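Side-chain contacts in L-lactate dehydrogenase (PDB 4UUL), which probably catalyses the NAD-dependent interconversion of a 2-oxo acid and its 2-hydroxy acid, as a lactate dehydrogenase of the malate dehydrogenase type 2 family: residues C82-A87 with Q250-W255; D99-N104 with F321-I326; E137-H142 with E149-L154; I181-H186 with N275-K280. The protein carries 1 engineered substitution. All blocks are in the same frame, centred on the assembly; numbering follows the deposited sequence.

Contact 1 of 4, residues C82-A87 with Q250-W255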
loop_
_atom_site.group_PDB
_atom_site.type_symbol
_atom_site.label_atom_id
_atom_site.label_comp_id
_atom_site.label_asym_id
_atom_site.label_seq_id
_atom_site.Cartn_x
_atom_site.Cartn_y
_atom_site.Cartn_z
ATOM N N CYS B 82 -10.697 13.167 -10.317
ATOM C CA CYS B 82 -11.318 11.883 -9.985
ATOM C C CYS B 82 -11.596 11.781 -8.471
ATOM O O CYS B 82 -11.047 12.566 -7.682
ATOM C CB CYS B 82 -10.556 10.665 -10.534
ATOM S SG CYS B 82 -8.980 10.363 -9.730
ATOM N N ALA B 83 -12.463 10.841 -8.091
ATOM C CA ALA B 83 -12.843 10.676 -6.732
ATOM C C ALA B 83 -13.033 9.226 -6.410
ATOM O O ALA B 83 -13.631 8.449 -7.161
ATOM C CB ALA B 83 -14.177 11.401 -6.464
ATOM N N PHE B 84 -12.540 8.856 -5.227
ATOM C CA PHE B 84 -12.758 7.549 -4.612
ATOM C C PHE B 84 -13.727 7.784 -3.447
ATOM O O PHE B 84 -13.331 8.296 -2.387
ATOM C CB PHE B 84 -11.442 6.972 -4.119
ATOM C CG PHE B 84 -10.476 6.633 -5.219
ATOM C CD1 PHE B 84 -9.615 7.591 -5.749
ATOM C CD2 PHE B 84 -10.422 5.343 -5.719
ATOM C CE1 PHE B 84 -8.732 7.268 -6.738
ATOM C CE2 PHE B 84 -9.491 5.037 -6.729
ATOM C CZ PHE B 84 -8.657 6.011 -7.216
ATOM N N LEU B 85 -15.003 7.425 -3.675
ATOM C CA LEU B 85 -16.047 7.655 -2.651
ATOM C C LEU B 85 -16.083 6.415 -1.767
ATOM O O LEU B 85 -16.882 5.475 -1.969
ATOM C CB LEU B 85 -17.390 7.960 -3.290
ATOM C CG LEU B 85 -17.449 9.212 -4.115
ATOM C CD1 LEU B 85 -18.856 9.472 -4.549
ATOM C CD2 LEU B 85 -16.840 10.461 -3.505
ATOM N N VAL B 86 -15.204 6.416 -0.773
ATOM C CA VAL B 86 -15.031 5.292 0.141
ATOM C C VAL B 86 -15.988 5.382 1.314
ATOM O O VAL B 86 -16.553 4.382 1.756
ATOM C CB VAL B 86 -13.582 5.292 0.693
ATOM C CG1 VAL B 86 -13.373 4.255 1.769
ATOM C CG2 VAL B 86 -12.632 5.069 -0.492
ATOM N N ALA B 87 -16.193 6.596 1.826
ATOM C CA ALA B 87 -17.024 6.808 3.009
ATOM C C ALA B 87 -18.464 6.419 2.712
ATOM O O ALA B 87 -19.004 6.753 1.670
ATOM C CB ALA B 87 -16.969 8.298 3.472
ATOM N N GLN B 250 -6.996 -0.377 -9.456
ATOM C CA GLN B 250 -7.064 -1.117 -10.709
ATOM C C GLN B 250 -8.219 -0.602 -11.606
ATOM O O GLN B 250 -8.056 -0.321 -12.796
ATOM C CB GLN B 250 -7.270 -2.591 -10.392
ATOM C CG GLN B 250 -7.369 -3.487 -11.609
ATOM C CD GLN B 250 -7.296 -4.940 -11.250
ATOM O OE1 GLN B 250 -7.521 -5.338 -10.084
ATOM N NE2 GLN B 250 -6.990 -5.764 -12.227
ATOM N N HIS B 251 -9.384 -0.404 -11.009
ATOM C CA HIS B 251 -10.532 0.115 -11.736
ATOM C C HIS B 251 -10.265 1.523 -12.212
ATOM O O HIS B 251 -10.466 1.840 -13.392
ATOM C CB HIS B 251 -11.751 0.081 -10.793
ATOM C CG HIS B 251 -13.026 0.634 -11.354
ATOM N ND1 HIS B 251 -14.225 -0.039 -11.305
ATOM C CD2 HIS B 251 -13.319 1.867 -11.867
ATOM C CE1 HIS B 251 -15.176 0.714 -11.793
ATOM N NE2 HIS B 251 -14.666 1.889 -12.128
ATOM N N MET B 252 -9.825 2.408 -11.315
ATOM C CA MET B 252 -9.604 3.793 -11.713
ATOM C C MET B 252 -8.519 3.907 -12.793
ATOM O O MET B 252 -8.673 4.692 -13.727
ATOM C CB MET B 252 -9.284 4.663 -10.515
ATOM C CG MET B 252 -9.258 6.165 -10.859
ATOM S SD MET B 252 -10.872 6.863 -11.242
ATOM C CE MET B 252 -11.487 7.144 -9.561
ATOM N N LYS B 253 -7.428 3.160 -12.668
ATOM C CA LYS B 253 -6.377 3.241 -13.658
ATOM C C LYS B 253 -6.871 2.793 -15.034
ATOM O O LYS B 253 -6.552 3.417 -16.059
ATOM C CB LYS B 253 -5.183 2.400 -13.176
ATOM C CG LYS B 253 -3.914 2.629 -13.990
ATOM C CD LYS B 253 -2.781 1.791 -13.469
ATOM C CE LYS B 253 -1.497 2.084 -14.201
ATOM N NZ LYS B 253 -0.367 1.439 -13.474
ATOM N N ALA B 254 -7.667 1.726 -15.059
ATOM C CA ALA B 254 -8.275 1.279 -16.307
ATOM C C ALA B 254 -9.224 2.360 -16.871
ATOM O O ALA B 254 -9.215 2.624 -18.071
ATOM C CB ALA B 254 -9.049 0.019 -16.090
ATOM N N TRP B 255 -10.030 2.956 -16.011
ATOM C CA TRP B 255 -10.975 3.998 -16.416
ATOM C C TRP B 255 -10.269 5.207 -16.997
ATOM O O TRP B 255 -10.751 5.851 -17.937
ATOM C CB TRP B 255 -11.841 4.394 -15.217
ATOM C CG TRP B 255 -13.071 5.148 -15.529
ATOM C CD1 TRP B 255 -13.613 5.424 -16.750
ATOM C CD2 TRP B 255 -13.962 5.701 -14.550
ATOM N NE1 TRP B 255 -14.785 6.139 -16.573
ATOM C CE2 TRP B 255 -15.037 6.282 -15.245
ATOM C CE3 TRP B 255 -13.951 5.743 -13.152
ATOM C CZ2 TRP B 255 -16.096 6.889 -14.583
ATOM C CZ3 TRP B 255 -14.998 6.355 -12.483
ATOM C CH2 TRP B 255 -16.069 6.918 -13.210
#
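M252 reaches from helix 242-257 onto the F84 ring and the backbone of strand 82-85, a Met-aromatic contact that packs a helix of the C-terminal domain against an inner strand of the Rossmann sheet. The short axes run nearly antiparallel and stay 10.6 Å apart, so the distance between them is spanned chiefly by this methionine. Its CB lies 3.6 Å from F84 CZ, at the end of the ring, and CG is 3.7 Å from the same atom. At CG the chain bends (chi2 70°), which turns SD away from the ring toward C82, 3.9 Å from C82 CB. The sulfur itself stands oblique to the ring, 5.2 Å from its centroid. A second bend (chi3 82°) brings CE back over the aromatic face, 3.9 Å from the F84 ring centroid and only 14° off the normal, the geometry of a CH-pi contact. The thioether thus lies against both C82 and F84, although A83 comes between them in sequence with its CB directed away. L126 of strand 124-127 and L29 also touch M252, and L20 and I24 of helix 15-25 pack on F84, completing a buried apolar cluster. The methyl also meets a polar backbone atom: M252 CE sits 3.5 Å from A83 O.

Contact 2 of 4, residues D99-N104 with F321-I326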
loop_
_atom_site.group_PDB
_atom_site.type_symbol
_atom_site.label_atom_id
_atom_site.label_comp_id
_atom_site.label_asym_id
_atom_site.label_seq_id
_atom_site.Cartn_x
_atom_site.Cartn_y
_atom_site.Cartn_z
ATOM N N ASP B 99 -32.879 -0.095 5.493
ATOM C CA ASP B 99 -32.468 1.058 6.302
ATOM C C ASP B 99 -31.016 1.493 5.969
ATOM O O ASP B 99 -30.729 2.684 5.998
ATOM C CB ASP B 99 -32.593 0.731 7.777
ATOM C CG ASP B 99 -33.982 0.333 8.157
ATOM O OD1 ASP B 99 -34.904 1.204 8.063
ATOM O OD2 ASP B 99 -34.142 -0.863 8.542
ATOM N N LEU B 100 -30.180 0.539 5.589
ATOM C CA LEU B 100 -28.841 0.853 5.137
ATOM C C LEU B 100 -28.910 1.688 3.848
ATOM O O LEU B 100 -28.182 2.685 3.687
ATOM C CB LEU B 100 -28.074 -0.428 4.857
ATOM C CG LEU B 100 -26.650 -0.204 4.291
ATOM C CD1 LEU B 100 -25.718 0.405 5.356
ATOM C CD2 LEU B 100 -26.120 -1.497 3.787
ATOM N N ILE B 101 -29.764 1.281 2.913
ATOM C CA ILE B 101 -29.950 2.028 1.690
ATOM C C ILE B 101 -30.470 3.409 2.035
ATOM O O ILE B 101 -29.980 4.405 1.499
ATOM C CB ILE B 101 -30.901 1.292 0.752
ATOM C CG1 ILE B 101 -30.281 -0.009 0.250
ATOM C CG2 ILE B 101 -31.341 2.183 -0.366
ATOM C CD1 ILE B 101 -31.333 -1.001 -0.216
ATOM N N SER B 102 -31.465 3.474 2.918
ATOM C CA SER B 102 -32.078 4.751 3.274
ATOM C C SER B 102 -31.101 5.729 3.912
ATOM O O SER B 102 -31.019 6.874 3.511
ATOM C CB SER B 102 -33.210 4.530 4.251
ATOM O OG SER B 102 -34.252 3.857 3.604
ATOM N N SER B 103 -30.295 5.260 4.854
ATOM C CA SER B 103 -29.421 6.185 5.542
ATOM C C SER B 103 -28.387 6.735 4.546
ATOM O O SER B 103 -27.979 7.906 4.580
ATOM C CB SER B 103 -28.765 5.488 6.740
ATOM O OG SER B 103 -27.866 4.480 6.267
ATOM N N ASN B 104 -27.910 5.882 3.664
ATOM C CA ASN B 104 -26.900 6.312 2.701
ATOM C C ASN B 104 -27.451 7.241 1.622
ATOM O O ASN B 104 -26.706 7.977 0.996
ATOM C CB ASN B 104 -26.158 5.117 2.125
ATOM C CG ASN B 104 -25.106 4.639 3.079
ATOM O OD1 ASN B 104 -24.040 5.230 3.153
ATOM N ND2 ASN B 104 -25.406 3.635 3.851
ATOM N N PHE B 321 -33.603 -2.120 -9.101
ATOM C CA PHE B 321 -34.679 -1.157 -9.232
ATOM C C PHE B 321 -35.387 -0.989 -7.883
ATOM O O PHE B 321 -35.844 0.102 -7.523
ATOM C CB PHE B 321 -35.658 -1.553 -10.370
ATOM C CG PHE B 321 -35.156 -1.092 -11.710
ATOM C CD1 PHE B 321 -35.364 0.211 -12.148
ATOM C CD2 PHE B 321 -34.390 -1.939 -12.494
ATOM C CE1 PHE B 321 -34.863 0.681 -13.352
ATOM C CE2 PHE B 321 -33.833 -1.485 -13.687
ATOM C CZ PHE B 321 -34.094 -0.197 -14.126
ATOM N N HIS B 322 -35.535 -2.075 -7.152
ATOM C CA HIS B 322 -36.133 -2.009 -5.815
ATOM C C HIS B 322 -35.286 -1.171 -4.846
ATOM O O HIS B 322 -35.827 -0.352 -4.106
ATOM C CB HIS B 322 -36.342 -3.408 -5.289
ATOM C CG HIS B 322 -37.040 -3.421 -3.993
ATOM N ND1 HIS B 322 -38.253 -2.799 -3.803
ATOM C CD2 HIS B 322 -36.684 -3.929 -2.796
ATOM C CE1 HIS B 322 -38.611 -2.921 -2.544
ATOM N NE2 HIS B 322 -37.691 -3.623 -1.915
ATOM N N GLU B 323 -33.980 -1.358 -4.837
ATOM C CA GLU B 323 -33.148 -0.561 -3.960
ATOM C C GLU B 323 -33.263 0.934 -4.283
ATOM O O GLU B 323 -33.297 1.797 -3.405
ATOM C CB GLU B 323 -31.675 -0.938 -4.014
ATOM C CG GLU B 323 -31.347 -2.335 -3.518
ATOM C CD GLU B 323 -29.857 -2.511 -3.251
ATOM O OE1 GLU B 323 -29.055 -1.566 -3.488
ATOM O OE2 GLU B 323 -29.472 -3.574 -2.778
ATOM N N LYS B 324 -33.302 1.230 -5.579
ATOM C CA LYS B 324 -33.465 2.596 -6.034
ATOM C C LYS B 324 -34.766 3.179 -5.489
ATOM O O LYS B 324 -34.795 4.308 -5.030
ATOM C CB LYS B 324 -33.417 2.645 -7.574
ATOM C CG LYS B 324 -33.622 4.022 -8.145
ATOM C CD LYS B 324 -33.607 3.998 -9.653
ATOM C CE LYS B 324 -33.872 5.327 -10.281
ATOM N NZ LYS B 324 -33.998 5.242 -11.765
ATOM N N GLU B 325 -35.850 2.425 -5.627
ATOM C CA GLU B 325 -37.116 2.851 -5.094
ATOM C C GLU B 325 -37.051 3.134 -3.584
ATOM O O GLU B 325 -37.612 4.106 -3.089
ATOM C CB GLU B 325 -38.165 1.773 -5.383
ATOM C CG GLU B 325 -39.589 2.088 -4.895
ATOM C CD GLU B 325 -40.497 0.871 -5.168
ATOM O OE1 GLU B 325 -40.430 0.311 -6.289
ATOM O OE2 GLU B 325 -41.199 0.437 -4.246
ATOM N N ILE B 326 -36.372 2.270 -2.842
ATOM C CA ILE B 326 -36.263 2.474 -1.400
ATOM C C ILE B 326 -35.550 3.794 -1.112
ATOM O O ILE B 326 -35.965 4.578 -0.274
ATOM C CB ILE B 326 -35.471 1.298 -0.728
ATOM C CG1 ILE B 326 -36.291 0.001 -0.768
ATOM C CG2 ILE B 326 -35.059 1.672 0.714
ATOM C CD1 ILE B 326 -35.499 -1.222 -0.397
#
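I101 and I326 supply the apolar part of a helix-helix crossing that joins helix 97-118 of the NAD-binding domain to the long C-terminal helix 307-337. The segment axes approach to 9.4 Å at -54°, and the two isoleucine side chains lie roughly at right angles to each other. Their CG2 methyls meet at 3.9 Å, while I326 CG2 also comes within 3.7 Å of S102 OG, a hydroxyl whose hydrogen bond goes to A98 O one turn earlier in its own helix.

Mixed contacts involve E323, whose side chain is about 7 Å from that of H186, the predicted proton acceptor. With its CG1 beside the backbone N (chi1 -67°), I101 sends CD1 to E323 CG at 3.6 Å and on over the flat face of the carboxylate, 3.7 Å from E323 CD. The other branch, I101 CG2, rests 3.6 Å from E323 O.

The carboxylate of E323 thus has the I101 CD1 methyl over one face, yet both oxygens have polar partners: T134 for OE1 and, through a salt bridge, R97 for OE2. This pairing probably offsets the charge of the buried carboxylate, whereas the cross-helix grip rests on methyl contacts.

Contact 3 of 4, residues E137-H142 with E149-L154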
loop_
_atom_site.group_PDB
_atom_site.type_symbol
_atom_site.label_atom_id
_atom_site.label_comp_id
_atom_site.label_asym_id
_atom_site.label_seq_id
_atom_site.Cartn_x
_atom_site.Cartn_y
_atom_site.Cartn_z
ATOM N N GLU B 137 -26.028 5.442 -8.124
ATOM C CA GLU B 137 -27.233 5.947 -8.793
ATOM C C GLU B 137 -27.719 7.236 -8.141
ATOM O O GLU B 137 -28.085 8.189 -8.821
ATOM C CB GLU B 137 -28.300 4.875 -8.764
ATOM C CG GLU B 137 -29.622 5.249 -9.409
ATOM C CD GLU B 137 -29.605 5.499 -10.883
ATOM O OE1 GLU B 137 -28.787 4.897 -11.602
ATOM O OE2 GLU B 137 -30.514 6.266 -11.361
ATOM N N ILE B 138 -27.825 7.240 -6.807
ATOM C CA ILE B 138 -28.319 8.414 -6.095
ATOM C C ILE B 138 -27.387 9.601 -6.334
ATOM O O ILE B 138 -27.875 10.730 -6.533
ATOM C CB ILE B 138 -28.542 8.070 -4.601
ATOM C CG1 ILE B 138 -29.684 7.035 -4.430
ATOM C CG2 ILE B 138 -28.811 9.304 -3.786
ATOM C CD1 ILE B 138 -31.062 7.487 -4.925
ATOM N N ALA B 139 -26.076 9.399 -6.199
ATOM C CA ALA B 139 -25.176 10.537 -6.421
ATOM C C ALA B 139 -25.347 11.088 -7.817
ATOM O O ALA B 139 -25.478 12.321 -7.995
ATOM C CB ALA B 139 -23.753 10.133 -6.196
ATOM N N MET B 140 -25.432 10.199 -8.801
ATOM C CA MET B 140 -25.589 10.631 -10.182
ATOM C C MET B 140 -26.895 11.403 -10.385
ATOM O O MET B 140 -26.898 12.444 -11.051
ATOM C CB MET B 140 -25.513 9.404 -11.077
ATOM C CG MET B 140 -25.737 9.706 -12.547
ATOM S SD MET B 140 -25.715 8.254 -13.614
ATOM C CE MET B 140 -26.970 7.232 -12.921
ATOM N N LEU B 141 -27.997 10.896 -9.846
ATOM C CA LEU B 141 -29.289 11.599 -10.002
ATOM C C LEU B 141 -29.291 12.987 -9.423
ATOM O O LEU B 141 -30.037 13.837 -9.852
ATOM C CB LEU B 141 -30.413 10.791 -9.330
ATOM C CG LEU B 141 -30.818 9.497 -10.071
ATOM C CD1 LEU B 141 -31.808 8.747 -9.217
ATOM C CD2 LEU B 141 -31.385 9.756 -11.493
ATOM N N HIS B 142 -28.441 13.208 -8.422
ATOM C CA HIS B 142 -28.377 14.481 -7.731
ATOM C C HIS B 142 -27.163 15.325 -8.107
ATOM O O HIS B 142 -26.826 16.263 -7.412
ATOM C CB HIS B 142 -28.470 14.250 -6.232
ATOM C CG HIS B 142 -29.807 13.715 -5.830
ATOM N ND1 HIS B 142 -30.080 12.371 -5.722
ATOM C CD2 HIS B 142 -30.961 14.363 -5.517
ATOM C CE1 HIS B 142 -31.346 12.203 -5.384
ATOM N NE2 HIS B 142 -31.905 13.389 -5.251
ATOM N N GLU B 149 -21.539 9.218 -17.699
ATOM C CA GLU B 149 -20.153 8.880 -17.951
ATOM C C GLU B 149 -19.211 9.265 -16.802
ATOM O O GLU B 149 -18.074 8.813 -16.745
ATOM C CB GLU B 149 -19.732 9.571 -19.256
ATOM C CG GLU B 149 -20.397 9.018 -20.536
ATOM C CD GLU B 149 -21.934 9.216 -20.630
ATOM O OE1 GLU B 149 -22.465 10.308 -20.273
ATOM O OE2 GLU B 149 -22.590 8.233 -21.062
ATOM N N ASN B 150 -19.674 10.128 -15.905
ATOM C CA ASN B 150 -18.864 10.524 -14.773
ATOM C C ASN B 150 -18.864 9.542 -13.593
ATOM O O ASN B 150 -18.123 9.772 -12.640
ATOM C CB ASN B 150 -19.298 11.895 -14.237
ATOM C CG ASN B 150 -19.112 13.041 -15.242
ATOM O OD1 ASN B 150 -20.069 13.478 -15.865
ATOM N ND2 ASN B 150 -17.890 13.515 -15.393
ATOM N N PHE B 151 -19.673 8.484 -13.663
ATOM C CA PHE B 151 -19.918 7.631 -12.485
ATOM C C PHE B 151 -19.731 6.166 -12.758
ATOM O O PHE B 151 -20.170 5.644 -13.777
ATOM C CB PHE B 151 -21.377 7.811 -12.009
ATOM C CG PHE B 151 -21.642 9.182 -11.440
ATOM C CD1 PHE B 151 -21.408 9.455 -10.108
ATOM C CD2 PHE B 151 -22.090 10.206 -12.246
ATOM C CE1 PHE B 151 -21.603 10.722 -9.593
ATOM C CE2 PHE B 151 -22.293 11.512 -11.737
ATOM C CZ PHE B 151 -22.055 11.753 -10.407
ATOM N N SER B 152 -19.164 5.470 -11.778
ATOM C CA SER B 152 -19.133 4.018 -11.796
ATOM C C SER B 152 -19.008 3.506 -10.359
ATOM O O SER B 152 -18.700 4.290 -9.470
ATOM C CB SER B 152 -18.027 3.483 -12.706
ATOM O OG SER B 152 -16.757 3.808 -12.224
ATOM N N SER B 153 -19.219 2.208 -10.192
ATOM C CA SER B 153 -19.101 1.568 -8.909
ATOM C C SER B 153 -18.201 0.349 -8.998
ATOM O O SER B 153 -17.951 -0.203 -10.067
ATOM C CB SER B 153 -20.460 1.191 -8.330
ATOM O OG SER B 153 -21.144 0.188 -9.071
ATOM N N LEU B 154 -17.593 -0.010 -7.862
ATOM C CA LEU B 154 -16.541 -1.000 -7.807
ATOM C C LEU B 154 -17.048 -2.430 -7.646
ATOM O O LEU B 154 -17.486 -2.788 -6.561
ATOM C CB LEU B 154 -15.594 -0.664 -6.631
ATOM C CG LEU B 154 -14.350 -1.519 -6.560
ATOM C CD1 LEU B 154 -13.463 -1.310 -7.763
ATOM C CD2 LEU B 154 -13.568 -1.244 -5.318
#
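M140 and F151 face each other with CA atoms 6.8 Å apart, the nearest CA pair between 137-142 and 149-154, which lie on helix 132-141 and strand 151-153 of one beta-alpha-beta unit of the Rossmann domain. The F151 ring lies flat against the helix. M140 CB stands over its face, 3.8 Å from the centroid and 15° off the normal, a CH-pi contact, and M140 CA sits over the rim on the same side, 3.7 Å from F151 CZ. Because CG is anti to the backbone N (chi1 177°), the M140 chain runs outward past the ring, with CG 3.7 Å from F151 CD2. The sulfur then stands oblique, SD being 5.2 Å from the ring centroid, in a looser Met-aromatic contact. A139 CB closes in at 4.1 Å from F151 CE1. The helix ends just beyond, where H142 ND1 donates to I138 O at 2.9 Å with the acceptor in its ring plane.

Beyond M140, the ring of F151 is bounded by C136 of the same helix and by A143 and L146 of the connecting loop. Strand 151-153 pairs in parallel with strand 124-127 and has helix 242-257 against S152, whereas I138 and H142 turn to helix 307-337.

Contact 4 of 4, residues I181-H186 with N275-K280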
loop_
_atom_site.group_PDB
_atom_site.type_symbol
_atom_site.label_atom_id
_atom_site.label_comp_id
_atom_site.label_asym_id
_atom_site.label_seq_id
_atom_site.Cartn_x
_atom_site.Cartn_y
_atom_site.Cartn_z
ATOM N N ILE B 181 -16.961 -13.081 -14.934
ATOM C CA ILE B 181 -17.635 -11.797 -14.866
ATOM C C ILE B 181 -18.494 -11.740 -13.612
ATOM O O ILE B 181 -19.140 -12.728 -13.258
ATOM C CB ILE B 181 -18.573 -11.610 -16.078
ATOM C CG1 ILE B 181 -17.819 -11.840 -17.390
ATOM C CG2 ILE B 181 -19.265 -10.241 -16.020
ATOM C CD1 ILE B 181 -18.760 -12.024 -18.553
ATOM N N VAL B 182 -18.532 -10.565 -12.980
ATOM C CA VAL B 182 -19.464 -10.323 -11.890
ATOM C C VAL B 182 -20.501 -9.330 -12.414
ATOM O O VAL B 182 -20.140 -8.244 -12.860
ATOM C CB VAL B 182 -18.720 -9.746 -10.663
ATOM C CG1 VAL B 182 -19.691 -9.272 -9.722
ATOM C CG2 VAL B 182 -17.817 -10.817 -10.103
ATOM N N TRP B 183 -21.767 -9.748 -12.453
ATOM C CA TRP B 183 -22.810 -8.911 -13.029
ATOM C C TRP B 183 -23.765 -8.383 -11.940
ATOM O O TRP B 183 -24.029 -9.081 -10.952
ATOM C CB TRP B 183 -23.707 -9.696 -14.004
ATOM C CG TRP B 183 -23.112 -10.453 -15.136
ATOM C CD1 TRP B 183 -22.503 -11.671 -15.083
ATOM C CD2 TRP B 183 -23.200 -10.108 -16.522
ATOM N NE1 TRP B 183 -22.201 -12.104 -16.354
ATOM C CE2 TRP B 183 -22.626 -11.164 -17.259
ATOM C CE3 TRP B 183 -23.707 -8.996 -17.213
ATOM C CZ2 TRP B 183 -22.567 -11.152 -18.645
ATOM C CZ3 TRP B 183 -23.694 -9.018 -18.601
ATOM C CH2 TRP B 183 -23.113 -10.074 -19.288
ATOM N N GLY B 184 -24.346 -7.223 -12.200
ATOM C CA GLY B 184 -25.498 -6.787 -11.440
ATOM C C GLY B 184 -25.147 -6.008 -10.207
ATOM O O GLY B 184 -24.285 -5.113 -10.218
ATOM N N ASN B 185 -25.848 -6.333 -9.137
ATOM C CA ASN B 185 -25.711 -5.667 -7.830
ATOM C C ASN B 185 -24.636 -6.345 -7.005
ATOM O O ASN B 185 -24.304 -7.453 -7.200
ATOM C CB ASN B 185 -27.042 -5.752 -7.080
ATOM C CG ASN B 185 -27.188 -4.719 -5.984
ATOM O OD1 ASN B 185 -26.280 -3.867 -5.797
ATOM N ND2 ASN B 185 -28.283 -4.806 -5.213
ATOM N N HIS B 186 -24.212 -5.676 -5.961
ATOM C CA HIS B 186 -23.657 -6.374 -4.718
ATOM C C HIS B 186 -24.739 -6.976 -3.898
ATOM O O HIS B 186 -25.926 -6.835 -4.219
ATOM C CB HIS B 186 -22.870 -5.425 -3.890
ATOM C CG HIS B 186 -21.474 -5.333 -4.426
ATOM N ND1 HIS B 186 -20.954 -4.189 -4.973
ATOM C CD2 HIS B 186 -20.507 -6.277 -4.564
ATOM C CE1 HIS B 186 -19.699 -4.399 -5.331
ATOM N NE2 HIS B 186 -19.440 -5.684 -5.184
ATOM N N ASN B 275 -27.437 -1.639 -24.490
ATOM C CA ASN B 275 -26.645 -2.787 -24.059
ATOM C C ASN B 275 -27.144 -4.105 -24.618
ATOM O O ASN B 275 -28.337 -4.285 -24.840
ATOM C CB ASN B 275 -26.499 -2.842 -22.529
ATOM C CG ASN B 275 -27.744 -3.366 -21.835
ATOM O OD1 ASN B 275 -27.958 -4.573 -21.695
ATOM N ND2 ASN B 275 -28.568 -2.463 -21.397
ATOM N N PRO B 276 -26.235 -5.058 -24.848
ATOM C CA PRO B 276 -26.733 -6.247 -25.555
ATOM C C PRO B 276 -27.203 -7.359 -24.621
ATOM O O PRO B 276 -27.456 -8.471 -25.110
ATOM C CB PRO B 276 -25.529 -6.688 -26.380
ATOM C CG PRO B 276 -24.369 -6.284 -25.522
ATOM C CD PRO B 276 -24.773 -4.977 -24.864
ATOM N N TYR B 277 -27.374 -7.065 -23.321
ATOM C CA TYR B 277 -27.684 -8.132 -22.352
ATOM C C TYR B 277 -29.073 -8.025 -21.728
ATOM O O TYR B 277 -29.399 -8.720 -20.767
ATOM C CB TYR B 277 -26.578 -8.218 -21.311
ATOM C CG TYR B 277 -25.255 -8.549 -21.973
ATOM C CD1 TYR B 277 -25.081 -9.728 -22.696
ATOM C CD2 TYR B 277 -24.186 -7.676 -21.889
ATOM C CE1 TYR B 277 -23.899 -9.995 -23.379
ATOM C CE2 TYR B 277 -22.981 -7.953 -22.522
ATOM C CZ TYR B 277 -22.830 -9.122 -23.252
ATOM O OH TYR B 277 -21.665 -9.432 -23.932
ATOM N N GLY B 278 -29.918 -7.162 -22.302
ATOM C CA GLY B 278 -31.304 -7.117 -21.892
ATOM C C GLY B 278 -31.536 -6.460 -20.541
ATOM O O GLY B 278 -32.514 -6.798 -19.847
ATOM N N ILE B 279 -30.677 -5.517 -20.171
ATOM C CA ILE B 279 -30.840 -4.828 -18.894
ATOM C C ILE B 279 -31.472 -3.455 -19.154
ATOM O O ILE B 279 -31.084 -2.732 -20.056
ATOM C CB ILE B 279 -29.471 -4.642 -18.201
ATOM C CG1 ILE B 279 -28.703 -5.960 -18.172
ATOM C CG2 ILE B 279 -29.668 -4.086 -16.798
ATOM C CD1 ILE B 279 -29.400 -7.114 -17.553
ATOM N N LYS B 280 -32.454 -3.133 -18.348
ATOM C CA LYS B 280 -33.182 -1.874 -18.479
ATOM C C LYS B 280 -32.373 -0.675 -17.966
ATOM O O LYS B 280 -31.769 -0.751 -16.888
ATOM C CB LYS B 280 -34.456 -1.985 -17.684
ATOM C CG LYS B 280 -35.386 -0.823 -17.897
ATOM C CD LYS B 280 -36.618 -0.876 -17.015
ATOM C CE LYS B 280 -37.612 0.204 -17.386
ATOM N NZ LYS B 280 -38.321 -0.106 -18.640
#
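W183 drives the edge of its indole into the face of Y277, a T-shaped stack within the C-terminal alpha/beta domain. It joins strand 177-183, which leads to H186, the predicted proton acceptor, to the loop between strands 265-270 and 284-291; the stack itself is away from the annotated sites. The six-membered ring of W183 and the ring of Y277 have centroids 4.9 Å apart and planes at 84°, close to perpendicular. The leading edge is the CZ3-CH2 bond: W183 CH2 stands 3.6 Å above the centre of the tyrosine ring, and W183 CZ3 is 3.6 Å from Y277 CD2. With chi1 at -54°, W183 CG lies beside its backbone N, and the indole extends across to the loop.

Both rings are flanked by their own chain. P276 CG lies 3.7 Å above the Y277 face opposite W183; I181 CG2 sits 3.5 Å above the rim of one W183 face. The loop is shaped by N275. Its OD1 accepts from Y277 N at 3.0 Å, an Asx turn, and from I279 N at 3.3 Å, the latter in the carbonyl plane on a lone pair. N275 ND2 returns a bond to I279 O at 2.9 Å, so Y277 is presented from a braced turn.

The indole N-H and the phenol hydroxyl are each held by a partner outside the stack, D193 OD2 and V300 O, which probably limits how the rings can shift. The aromatic C-H edge meets the pi face, an electrostatically complementary pairing in a buried setting.

Contacts 1 and 3 reach the same parallel Rossmann sheet, with centres 12 Å apart, and touch where H251 NE2 meets S152 OG at 2.8 Å. Contact 2 lies about 23 Å from contact 1 (centres) and involves the C-terminal helix 307-337, while contact 4 belongs to the C-terminal domain alone. Along the chain, contact 3 is nested inside the loops closed by contacts 1 and 2, contact 4 is nested inside that of contact 2, and contacts 1 and 4 interleave. Contacts 1 and 2 each join the NAD-binding and C-terminal domains, while contacts 3 and 4 meet where O of the coenzyme-binding L154 lies 3.0 Å from CE1 of H186, the predicted proton acceptor.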